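Local coordinates for protein tubulin binding cofactor C (Leishmania major, PDB 5AJ8) that probably acts as a chaperone in tubulin folding, the part here being the C-terminal domain of the longer protein, at residues W99-S105 / A163-F168; C41-A45 / W119-E125; T17-L21 / C34-A38; V60-L65 / V77-T82. The protein carries 1 engineered substitution. All blocks are in the same frame, centred on the assembly; numbering follows the deposited sequence.

Contact 1 of 4, residues W99-S105 / A163-F168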
loop_
_atom_site.group_PDB
_atom_site.type_symbol
_atom_site.label_atom_id
_atom_site.label_comp_id
_atom_site.label_asym_id
_atom_site.label_seq_id
_atom_site.Cartn_x
_atom_site.Cartn_y
_atom_site.Cartn_z
ATOM N N TRP A 99 4.199 -8.037 4.587
ATOM C CA TRP A 99 4.987 -7.243 5.523
ATOM C C TRP A 99 4.977 -7.914 6.895
ATOM O O TRP A 99 4.235 -7.507 7.790
ATOM C CB TRP A 99 4.521 -5.783 5.595
ATOM C CG TRP A 99 5.393 -4.939 6.493
ATOM C CD1 TRP A 99 6.691 -5.195 6.866
ATOM C CD2 TRP A 99 5.049 -3.701 7.093
ATOM N NE1 TRP A 99 7.164 -4.192 7.659
ATOM C CE2 TRP A 99 6.176 -3.255 7.809
ATOM C CE3 TRP A 99 3.891 -2.913 7.098
ATOM C CZ2 TRP A 99 6.172 -2.066 8.529
ATOM C CZ3 TRP A 99 3.907 -1.717 7.801
ATOM C CH2 TRP A 99 5.024 -1.312 8.498
ATOM N N VAL A 100 5.793 -8.960 7.018
ATOM C CA VAL A 100 5.933 -9.727 8.243
ATOM C C VAL A 100 6.398 -8.824 9.376
ATOM O O VAL A 100 5.968 -8.981 10.515
ATOM C CB VAL A 100 6.911 -10.920 8.080
ATOM C CG1 VAL A 100 7.047 -11.687 9.393
ATOM C CG2 VAL A 100 6.430 -11.883 6.986
ATOM N N GLY A 101 7.245 -7.850 9.073
ATOM C CA GLY A 101 7.789 -6.938 10.095
ATOM C C GLY A 101 6.805 -6.020 10.801
ATOM O O GLY A 101 7.117 -5.482 11.860
ATOM N N LEU A 102 5.615 -5.823 10.220
ATOM C CA LEU A 102 4.547 -5.091 10.882
ATOM C C LEU A 102 4.263 -5.692 12.263
ATOM O O LEU A 102 4.008 -4.981 13.249
ATOM C CB LEU A 102 3.266 -5.112 10.042
ATOM C CG LEU A 102 2.036 -4.461 10.693
ATOM C CD1 LEU A 102 2.318 -3.001 10.958
ATOM C CD2 LEU A 102 0.752 -4.640 9.878
ATOM N N LEU A 103 4.299 -7.019 12.320
ATOM C CA LEU A 103 3.943 -7.731 13.537
ATOM C C LEU A 103 4.965 -7.530 14.648
ATOM O O LEU A 103 4.608 -7.674 15.825
ATOM C CB LEU A 103 3.720 -9.205 13.239
ATOM C CG LEU A 103 2.666 -9.443 12.144
ATOM C CD1 LEU A 103 2.462 -10.938 11.952
ATOM C CD2 LEU A 103 1.335 -8.783 12.454
ATOM N N SER A 104 6.184 -7.100 14.300
ATOM C CA SER A 104 7.215 -6.704 15.299
ATOM C C SER A 104 7.343 -5.183 15.434
ATOM O O SER A 104 8.332 -4.678 15.980
ATOM C CB SER A 104 8.576 -7.273 14.907
ATOM O OG SER A 104 8.485 -8.663 14.697
ATOM N N SER A 105 6.327 -4.473 14.940
ATOM C CA SER A 105 6.275 -3.025 14.985
ATOM C C SER A 105 5.195 -2.611 15.962
ATOM O O SER A 105 4.429 -3.439 16.443
ATOM C CB SER A 105 5.966 -2.461 13.590
ATOM O OG SER A 105 6.898 -2.932 12.619
ATOM N N ALA A 163 8.671 -10.875 1.211
ATOM C CA ALA A 163 8.228 -10.985 2.601
ATOM C C ALA A 163 9.179 -10.196 3.504
ATOM O O ALA A 163 10.172 -10.720 3.965
ATOM C CB ALA A 163 8.173 -12.457 3.006
ATOM N N SER A 164 8.894 -8.918 3.715
ATOM C CA SER A 164 9.822 -8.020 4.407
ATOM C C SER A 164 9.727 -8.192 5.941
ATOM O O SER A 164 8.616 -8.148 6.521
ATOM C CB SER A 164 9.553 -6.566 4.014
ATOM O OG SER A 164 10.346 -5.650 4.753
ATOM N N THR A 165 10.899 -8.345 6.571
ATOM C CA THR A 165 10.995 -8.397 8.024
ATOM C C THR A 165 11.302 -7.032 8.610
ATOM O O THR A 165 11.471 -6.911 9.803
ATOM C CB THR A 165 12.063 -9.398 8.486
ATOM O OG1 THR A 165 13.331 -9.038 7.933
ATOM C CG2 THR A 165 11.694 -10.842 8.044
ATOM N N THR A 166 11.319 -5.995 7.775
ATOM C CA THR A 166 11.659 -4.644 8.221
ATOM C C THR A 166 10.717 -4.147 9.330
ATOM O O THR A 166 9.504 -4.178 9.171
ATOM C CB THR A 166 11.648 -3.634 7.045
ATOM O OG1 THR A 166 12.656 -4.003 6.081
ATOM C CG2 THR A 166 11.963 -2.244 7.535
ATOM N N VAL A 167 11.292 -3.698 10.449
ATOM C CA VAL A 167 10.535 -3.063 11.517
ATOM C C VAL A 167 10.225 -1.597 11.151
ATOM O O VAL A 167 11.071 -0.896 10.584
ATOM C CB VAL A 167 11.292 -3.133 12.863
ATOM C CG1 VAL A 167 10.484 -2.456 13.973
ATOM C CG2 VAL A 167 11.588 -4.594 13.221
ATOM N N PHE A 168 9.005 -1.156 11.444
ATOM C CA PHE A 168 8.600 0.217 11.181
ATOM C C PHE A 168 9.388 1.185 12.048
ATOM O O PHE A 168 9.470 1.025 13.283
ATOM C CB PHE A 168 7.102 0.424 11.453
ATOM C CG PHE A 168 6.616 1.837 11.172
ATOM C CD1 PHE A 168 6.666 2.810 12.149
ATOM C CD2 PHE A 168 6.109 2.177 9.934
ATOM C CE1 PHE A 168 6.238 4.099 11.891
ATOM C CE2 PHE A 168 5.668 3.461 9.666
ATOM C CZ PHE A 168 5.741 4.436 10.644
#
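The indole of W99 meets the 163-168 segment along its edge, while one of its faces carries the backbone N of L102, 3.4 Å above the ring plane and offset toward the rim; the rings of Y40 and Y59 also meet it, their planes inclined to its own. Two carbonyl oxygens line the edge: S164 O lies 3.5 Å from CD1 of W99, and T166 O accepts a 2.8 Å hydrogen bond from NE1 of W99. This bond is nearly straight, at 166° about the hydrogen, and lies close to both the ring plane and the carbonyl plane of T166, so it helps hold the indole in this orientation. Further along the rim, CH2 of W99 touches CD2 of F168 at 3.9 Å, the two side chains meeting at a slant. CG of W99 stands anti to the backbone N (chi1 -176°), which swings the ring back toward the other segment although CB leaves it. Here a short helical turn beyond strand 91-95 is clasped by the C-terminal tail, which runs along the outside of the parallel beta-helix. G101 N donates to S164 O at 2.9 Å, and G101, lacking a side chain, lets the backbones close to a CA-H...O contact with T166 O. At the far end, OG of S105 accepts from F168 N (3.0 Å, 175°) and donates to G101 O at 2.7 Å. S164 OG receives T166 N in an ST turn and also bonds Y40 OH.

Contact 2 of 4, residues C41-A45 / W119-E125; sequences CLPIA and WVSRVGE
P43 packs its ring against the last turn of helix 116-122 and the residues that follow it, and this is the tight half of the contact. CB of P43 sits 3.4 Å from G124 N, and CG lies 3.6 Å from W119 O. CD of P43 reaches CE3 of W119 at 3.7 Å, the proline and indole crossing at about a right angle. W119 O is itself gripped by two amides, those of V123 and G124, so the proline meets an acceptor already engaged by the closing turn. L42 extends the apolar patch: with CG beside its backbone N (chi1 -60°) and the chain then extended, CD2 comes within 4.0 Å of CZ3 of W119. V123 flanks the pyrrolidine through CB and CG1. Toward A45 the fit is looser and wetter. The methyl of A45 touches OE1 of E125 at 3.6 Å, and its CA approaches G124 O. Water 1 bridges P43 O (2.6 Å) and V123 O, though more acceptors surround it than it has protons; water 2 donates to I44 O at 3.0 Å and only weakly to G124 O. E125, with positive phi, leads the chain away from the helix. The helix thus lies on the side of the beta-helix against the corner joining strands 38-41 and 47-51, where A61 of strand 56-62 meets P43 and V120, Y96 flanks P43, and H63 NE2 bonds G124 O.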
loop_
_atom_site.group_PDB
_atom_site.type_symbol
_atom_site.label_atom_id
_atom_site.label_comp_id
_atom_site.label_asym_id
_atom_site.label_seq_id
_atom_site.Cartn_x
_atom_site.Cartn_y
_atom_site.Cartn_z
ATOM N N CYS A 41 3.694 1.361 5.079
ATOM C CA CYS A 41 2.617 2.120 5.703
ATOM C C CYS A 41 1.868 1.329 6.786
ATOM O O CYS A 41 1.354 0.232 6.541
ATOM C CB CYS A 41 1.582 2.596 4.687
ATOM S SG CYS A 41 2.236 3.327 3.163
ATOM N N LEU A 42 1.785 1.912 7.973
ATOM C CA LEU A 42 0.842 1.443 8.965
ATOM C C LEU A 42 -0.578 1.665 8.382
ATOM O O LEU A 42 -0.763 2.474 7.475
ATOM C CB LEU A 42 1.039 2.175 10.290
ATOM C CG LEU A 42 2.416 2.045 10.954
ATOM C CD1 LEU A 42 2.470 2.797 12.271
ATOM C CD2 LEU A 42 2.811 0.582 11.158
ATOM N N PRO A 43 -1.571 0.900 8.856
ATOM C CA PRO A 43 -2.916 1.028 8.277
ATOM C C PRO A 43 -3.438 2.464 8.275
ATOM O O PRO A 43 -3.326 3.131 9.271
ATOM C CB PRO A 43 -3.772 0.100 9.168
ATOM C CG PRO A 43 -2.797 -0.931 9.665
ATOM C CD PRO A 43 -1.505 -0.189 9.851
ATOM N N ILE A 44 -3.987 2.912 7.141
ATOM C CA ILE A 44 -4.573 4.244 6.986
ATOM C C ILE A 44 -6.091 4.116 7.020
ATOM O O ILE A 44 -6.661 3.318 6.280
ATOM C CB ILE A 44 -4.165 4.827 5.630
ATOM C CG1 ILE A 44 -2.647 4.753 5.423
ATOM C CG2 ILE A 44 -4.673 6.242 5.469
ATOM C CD1 ILE A 44 -1.867 5.501 6.475
ATOM N N ALA A 45 -6.739 4.875 7.896
ATOM C CA ALA A 45 -8.173 4.796 8.075
ATOM C C ALA A 45 -8.808 5.815 7.157
ATOM O O ALA A 45 -9.454 6.749 7.598
ATOM C CB ALA A 45 -8.559 5.057 9.533
ATOM N N TRP A 119 -4.326 -5.668 13.149
ATOM C CA TRP A 119 -3.773 -4.350 12.795
ATOM C C TRP A 119 -4.741 -3.565 11.897
ATOM O O TRP A 119 -5.027 -2.385 12.123
ATOM C CB TRP A 119 -2.449 -4.503 12.028
ATOM C CG TRP A 119 -1.232 -4.455 12.858
ATOM C CD1 TRP A 119 -0.550 -5.507 13.382
ATOM C CD2 TRP A 119 -0.534 -3.280 13.265
ATOM N NE1 TRP A 119 0.530 -5.057 14.103
ATOM C CE2 TRP A 119 0.562 -3.693 14.040
ATOM C CE3 TRP A 119 -0.748 -1.917 13.072
ATOM C CZ2 TRP A 119 1.462 -2.793 14.592
ATOM C CZ3 TRP A 119 0.136 -1.028 13.627
ATOM C CH2 TRP A 119 1.220 -1.461 14.379
ATOM N N VAL A 120 -5.236 -4.238 10.869
ATOM C CA VAL A 120 -6.094 -3.596 9.892
ATOM C C VAL A 120 -7.463 -3.250 10.507
ATOM O O VAL A 120 -8.039 -2.219 10.182
ATOM C CB VAL A 120 -6.236 -4.486 8.649
ATOM C CG1 VAL A 120 -7.343 -4.017 7.745
ATOM C CG2 VAL A 120 -4.906 -4.530 7.884
ATOM N N SER A 121 -7.971 -4.115 11.375
ATOM C CA SER A 121 -9.243 -3.832 12.059
ATOM C C SER A 121 -9.071 -2.684 13.080
ATOM O O SER A 121 -9.833 -1.724 13.054
ATOM C CB SER A 121 -9.759 -5.091 12.766
ATOM O OG SER A 121 -10.813 -4.780 13.646
ATOM N N ARG A 122 -8.063 -2.789 13.957
ATOM C CA ARG A 122 -7.934 -1.870 15.094
ATOM C C ARG A 122 -7.307 -0.522 14.708
ATOM O O ARG A 122 -7.788 0.504 15.147
ATOM C CB ARG A 122 -7.144 -2.513 16.227
ATOM C CG ARG A 122 -7.652 -3.872 16.697
ATOM C CD ARG A 122 -8.972 -3.742 17.409
ATOM N NE ARG A 122 -8.813 -3.006 18.655
ATOM C CZ ARG A 122 -8.677 -3.557 19.863
ATOM N NH1 ARG A 122 -8.684 -4.873 20.016
ATOM N NH2 ARG A 122 -8.525 -2.780 20.927
ATOM N N VAL A 123 -6.271 -0.518 13.859
ATOM C CA VAL A 123 -5.618 0.727 13.427
ATOM C C VAL A 123 -6.233 1.241 12.120
ATOM O O VAL A 123 -6.486 2.438 11.992
ATOM C CB VAL A 123 -4.085 0.543 13.296
ATOM C CG1 VAL A 123 -3.386 1.853 12.944
ATOM C CG2 VAL A 123 -3.520 -0.012 14.597
ATOM N N GLY A 124 -6.498 0.335 11.166
ATOM C CA GLY A 124 -7.091 0.705 9.883
ATOM C C GLY A 124 -8.584 0.966 9.884
ATOM O O GLY A 124 -9.127 1.558 8.939
ATOM N N GLU A 125 -9.263 0.491 10.911
ATOM C CA GLU A 125 -10.714 0.627 11.021
ATOM C C GLU A 125 -11.472 -0.035 9.867
ATOM O O GLU A 125 -12.478 0.480 9.409
ATOM C CB GLU A 125 -11.123 2.101 11.175
ATOM C CG GLU A 125 -10.571 2.748 12.453
ATOM C CD GLU A 125 -10.767 4.260 12.520
ATOM O OE1 GLU A 125 -11.451 4.854 11.655
ATOM O OE2 GLU A 125 -10.241 4.870 13.460
HETATM O O HOH W 1 -4.946 4.547 10.814
HETATM O O HOH W 2 -6.862 0.332 6.574
#

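Contact 3 of 4, residues T17-L21 / C34-A38; sequences TGTDL and CADCA
D20 reaches across to the backbone of A38, where its OD1 accepts from A38 N at 3.1 Å. The amide comes from above the carboxylate plane, some 60° out of it, and the methyl of A38 packs against the same carboxylate, 3.6 Å from OD1 of D20. CG of D20 is anti to the carbonyl carbon (chi1 -69°), which brings the acid back toward the neighbouring chain segment. Just beyond, L21 N donates to A38 O at 2.9 Å, so A38 is held through both its N and its O. At the other end G18 N donates to A35 O (3.0 Å), and CA of G18 makes a CA-H...O contact of 3.1 Å with D36 O; the positive phi at which the chain turns here suits a glycine. Between these ends CB of C37 presses on T19 O at 3.3 Å. OD1 of D36 bonds ND2 of N55 on the following corner. Inward, CD1 of L21 meets SG of C34. Two successive corners are stacked here, each carrying the chain from one parallel sheet to the other, as in the right-handed parallel beta-helix of cofactor C-like domains.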
loop_
_atom_site.group_PDB
_atom_site.type_symbol
_atom_site.label_atom_id
_atom_site.label_comp_id
_atom_site.label_asym_id
_atom_site.label_seq_id
_atom_site.Cartn_x
_atom_site.Cartn_y
_atom_site.Cartn_z
ATOM N N THR A 17 13.838 9.611 -3.339
ATOM C CA THR A 17 14.447 8.562 -4.150
ATOM C C THR A 17 15.472 7.785 -3.332
ATOM O O THR A 17 16.319 8.383 -2.684
ATOM C CB THR A 17 15.140 9.155 -5.409
ATOM O OG1 THR A 17 14.151 9.704 -6.288
ATOM C CG2 THR A 17 15.923 8.091 -6.178
ATOM N N GLY A 18 15.394 6.460 -3.366
ATOM C CA GLY A 18 16.453 5.612 -2.836
ATOM C C GLY A 18 16.493 5.394 -1.334
ATOM O O GLY A 18 17.440 4.782 -0.849
ATOM N N THR A 19 15.492 5.901 -0.603
ATOM C CA THR A 19 15.417 5.825 0.862
ATOM C C THR A 19 14.077 5.188 1.233
ATOM O O THR A 19 13.015 5.698 0.843
ATOM C CB THR A 19 15.444 7.225 1.535
ATOM O OG1 THR A 19 16.594 7.954 1.116
ATOM C CG2 THR A 19 15.481 7.120 3.072
ATOM N N ASP A 20 14.121 4.102 2.005
ATOM C CA ASP A 20 12.912 3.482 2.499
ATOM C C ASP A 20 12.073 4.456 3.333
ATOM O O ASP A 20 12.617 5.218 4.125
ATOM C CB ASP A 20 13.239 2.198 3.256
ATOM C CG ASP A 20 13.758 1.083 2.318
ATOM O OD1 ASP A 20 13.905 1.333 1.078
ATOM O OD2 ASP A 20 14.011 -0.041 2.819
ATOM N N LEU A 21 10.760 4.479 3.097
ATOM C CA LEU A 21 9.842 5.414 3.793
ATOM C C LEU A 21 8.939 4.685 4.798
ATOM O O LEU A 21 8.506 3.555 4.540
ATOM C CB LEU A 21 8.973 6.169 2.795
ATOM C CG LEU A 21 9.701 6.949 1.701
ATOM C CD1 LEU A 21 8.653 7.682 0.877
ATOM C CD2 LEU A 21 10.710 7.925 2.292
ATOM N N CYS A 34 7.926 9.337 -5.659
ATOM C CA CYS A 34 8.937 8.495 -5.014
ATOM C C CYS A 34 9.457 7.433 -5.992
ATOM O O CYS A 34 8.709 6.931 -6.842
ATOM C CB CYS A 34 8.359 7.837 -3.767
ATOM S SG CYS A 34 7.857 9.019 -2.539
ATOM N N ALA A 35 10.731 7.086 -5.844
ATOM C CA ALA A 35 11.403 6.136 -6.739
ATOM C C ALA A 35 12.444 5.295 -6.022
ATOM O O ALA A 35 13.059 5.758 -5.061
ATOM C CB ALA A 35 12.045 6.869 -7.916
ATOM N N ASP A 36 12.600 4.046 -6.482
ATOM C CA ASP A 36 13.700 3.173 -6.064
ATOM C C ASP A 36 13.723 3.018 -4.543
ATOM O O ASP A 36 14.735 3.265 -3.889
ATOM C CB ASP A 36 15.052 3.755 -6.517
ATOM C CG ASP A 36 15.092 4.096 -8.013
ATOM O OD1 ASP A 36 14.347 3.505 -8.824
ATOM O OD2 ASP A 36 15.900 4.969 -8.387
ATOM N N CYS A 37 12.605 2.639 -3.964
ATOM C CA CYS A 37 12.574 2.436 -2.518
ATOM C C CYS A 37 11.437 1.520 -2.101
ATOM O O CYS A 37 10.622 1.124 -2.923
ATOM C CB CYS A 37 12.487 3.771 -1.780
ATOM S SG CYS A 37 10.995 4.724 -2.070
ATOM N N ALA A 38 11.450 1.162 -0.819
ATOM C CA ALA A 38 10.387 0.420 -0.202
ATOM C C ALA A 38 9.612 1.394 0.652
ATOM O O ALA A 38 10.203 2.230 1.351
ATOM C CB ALA A 38 10.949 -0.709 0.652
#

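Contact 4 of 4, residues V60-L65 / V77-T82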
loop_
_atom_site.group_PDB
_atom_site.type_symbol
_atom_site.label_atom_id
_atom_site.label_comp_id
_atom_site.label_asym_id
_atom_site.label_seq_id
_atom_site.Cartn_x
_atom_site.Cartn_y
_atom_site.Cartn_z
ATOM N N VAL A 60 0.747 -1.347 2.119
ATOM C CA VAL A 60 -0.267 -0.398 2.610
ATOM C C VAL A 60 -1.614 -1.076 2.875
ATOM O O VAL A 60 -2.080 -1.921 2.074
ATOM C CB VAL A 60 -0.459 0.775 1.595
ATOM C CG1 VAL A 60 -0.858 0.264 0.224
ATOM C CG2 VAL A 60 -1.432 1.826 2.103
ATOM N N ALA A 61 -2.213 -0.712 4.001
ATOM C CA ALA A 61 -3.604 -0.993 4.268
ATOM C C ALA A 61 -4.374 0.327 4.256
ATOM O O ALA A 61 -3.893 1.319 4.818
ATOM C CB ALA A 61 -3.762 -1.694 5.613
ATOM N N CYS A 62 -5.580 0.321 3.678
ATOM C CA CYS A 62 -6.379 1.526 3.523
ATOM C C CYS A 62 -7.825 1.223 3.159
ATOM O O CYS A 62 -8.168 0.082 2.859
ATOM C CB CYS A 62 -5.745 2.445 2.479
ATOM S SG CYS A 62 -5.487 1.664 0.867
ATOM N N HIS A 63 -8.685 2.232 3.245
ATOM C CA HIS A 63 -10.091 2.115 2.830
ATOM C C HIS A 63 -10.283 2.202 1.313
ATOM O O HIS A 63 -11.080 1.429 0.704
ATOM C CB HIS A 63 -10.905 3.227 3.470
ATOM C CG HIS A 63 -11.017 3.115 4.934
ATOM N ND1 HIS A 63 -11.872 3.907 5.674
ATOM C CD2 HIS A 63 -10.377 2.319 5.819
ATOM C CE1 HIS A 63 -11.737 3.611 6.954
ATOM N NE2 HIS A 63 -10.838 2.649 7.065
ATOM N N GLN A 64 -9.562 3.153 0.701
ATOM C CA GLN A 64 -9.490 3.295 -0.753
ATOM C C GLN A 64 -8.045 3.473 -1.192
ATOM O O GLN A 64 -7.264 4.085 -0.474
ATOM C CB GLN A 64 -10.315 4.477 -1.223
ATOM C CG GLN A 64 -11.790 4.395 -0.875
ATOM C CD GLN A 64 -12.133 5.070 0.432
ATOM O OE1 GLN A 64 -11.353 5.832 0.971
ATOM N NE2 GLN A 64 -13.287 4.746 0.971
ATOM N N LEU A 65 -7.699 2.920 -2.354
ATOM C CA LEU A 65 -6.366 3.016 -2.911
ATOM C C LEU A 65 -6.463 3.486 -4.356
ATOM O O LEU A 65 -7.178 2.895 -5.152
ATOM C CB LEU A 65 -5.625 1.681 -2.854
ATOM C CG LEU A 65 -4.200 1.632 -3.430
ATOM C CD1 LEU A 65 -3.289 2.654 -2.790
ATOM C CD2 LEU A 65 -3.581 0.246 -3.283
ATOM N N VAL A 77 -1.148 -5.058 -0.566
ATOM C CA VAL A 77 -2.307 -4.259 -0.303
ATOM C C VAL A 77 -3.384 -5.002 0.517
ATOM O O VAL A 77 -3.724 -6.155 0.224
ATOM C CB VAL A 77 -2.913 -3.807 -1.666
ATOM C CG1 VAL A 77 -4.264 -3.141 -1.488
ATOM C CG2 VAL A 77 -1.953 -2.878 -2.379
ATOM N N TRP A 78 -3.931 -4.312 1.518
ATOM C CA TRP A 78 -5.183 -4.717 2.171
ATOM C C TRP A 78 -6.113 -3.514 2.062
ATOM O O TRP A 78 -5.930 -2.508 2.745
ATOM C CB TRP A 78 -4.961 -5.119 3.633
ATOM C CG TRP A 78 -6.134 -5.889 4.291
ATOM C CD1 TRP A 78 -7.476 -5.631 4.180
ATOM C CD2 TRP A 78 -6.019 -7.017 5.167
ATOM N NE1 TRP A 78 -8.195 -6.547 4.916
ATOM C CE2 TRP A 78 -7.322 -7.401 5.536
ATOM C CE3 TRP A 78 -4.936 -7.761 5.638
ATOM C CZ2 TRP A 78 -7.570 -8.496 6.379
ATOM C CZ3 TRP A 78 -5.173 -8.841 6.466
ATOM C CH2 TRP A 78 -6.479 -9.209 6.822
ATOM N N CYS A 79 -7.099 -3.627 1.194
ATOM C CA CYS A 79 -7.977 -2.516 0.888
ATOM C C CYS A 79 -9.430 -2.876 1.093
ATOM O O CYS A 79 -9.846 -3.932 0.676
ATOM C CB CYS A 79 -7.794 -2.103 -0.572
ATOM S SG CYS A 79 -8.473 -0.458 -0.905
ATOM N N ALA A 80 -10.201 -1.960 1.675
ATOM C CA ALA A 80 -11.634 -2.158 1.875
ATOM C C ALA A 80 -12.382 -2.116 0.561
ATOM O O ALA A 80 -13.493 -2.567 0.498
ATOM C CB ALA A 80 -12.209 -1.112 2.810
ATOM N N SER A 81 -11.777 -1.536 -0.482
ATOM C CA SER A 81 -12.416 -1.497 -1.796
ATOM C C SER A 81 -11.431 -1.912 -2.906
ATOM O O SER A 81 -10.251 -2.112 -2.653
ATOM C CB SER A 81 -13.043 -0.112 -2.055
ATOM O OG SER A 81 -12.114 0.961 -1.866
ATOM N N THR A 82 -11.919 -2.055 -4.126
ATOM C CA THR A 82 -11.044 -2.361 -5.252
ATOM C C THR A 82 -10.060 -1.195 -5.584
ATOM O O THR A 82 -10.476 -0.087 -5.814
ATOM C CB THR A 82 -11.906 -2.746 -6.469
ATOM O OG1 THR A 82 -12.601 -3.955 -6.157
ATOM C CG2 THR A 82 -11.050 -2.965 -7.695
HETATM O O HOH W 3 -10.085 1.698 -3.631
#
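Two successive rungs of the parallel beta-helix lie against each other here, strand 60-62 beside strand 77-79, with axes 4.8 Å apart and directions differing by 3°. The ladder is regular: W78 N donates to V60 O at 3.1 Å, C62 N to W78 O at 3.0 Å, and A80 N to C62 O. V60, C62, V77 and C79 share one face, A61 and W78 the other, where their CB atoms lie 4.1 Å apart. Past the strands the chain turns at H63, and S81 OG reaches back to H63 O at 2.8 Å, in the carbonyl plane and on a lone pair; chi1 of 53° sets that hydroxyl between the backbone N and the carbonyl carbon. Water 3 continues the link, accepting from L65 N and donating to S81 OG and T82 O. L65 then turns inward and meets V77 tip to tip, CD2 of L65 3.6 Å from CG2 of V77. Neighbours close both faces: L65 and C62 rest on A48 of strand 47-51 and L65 also on M75, whereas A61 and W78 lie under helix 116-122 at V120, with W78 NE1 bonded to T132 OG1.

In the fold
Contacts 3 and 4 belong to the beta-helix itself, joining successive coils largely through backbone hydrogen bonds; contact 4 lies near the centre of the chain, contact 3 at a more exposed end, their centres about 21 Å apart. Contact 2 instead fastens helix 116-122 to a corner of the coil, while contact 1 joins two outer loops to each other. Contact 2 is buried and depends on apolar packing and water, whereas contact 1, partly exposed, relies on direct bonds. These two touch, as L102 packs on L42 and lies beside W119. Contacts 2 and 4 adjoin through I44 N to A61 O and G124 O to H63 NE2; the helix of contact 2 also covers A61 and W78 of contact 4.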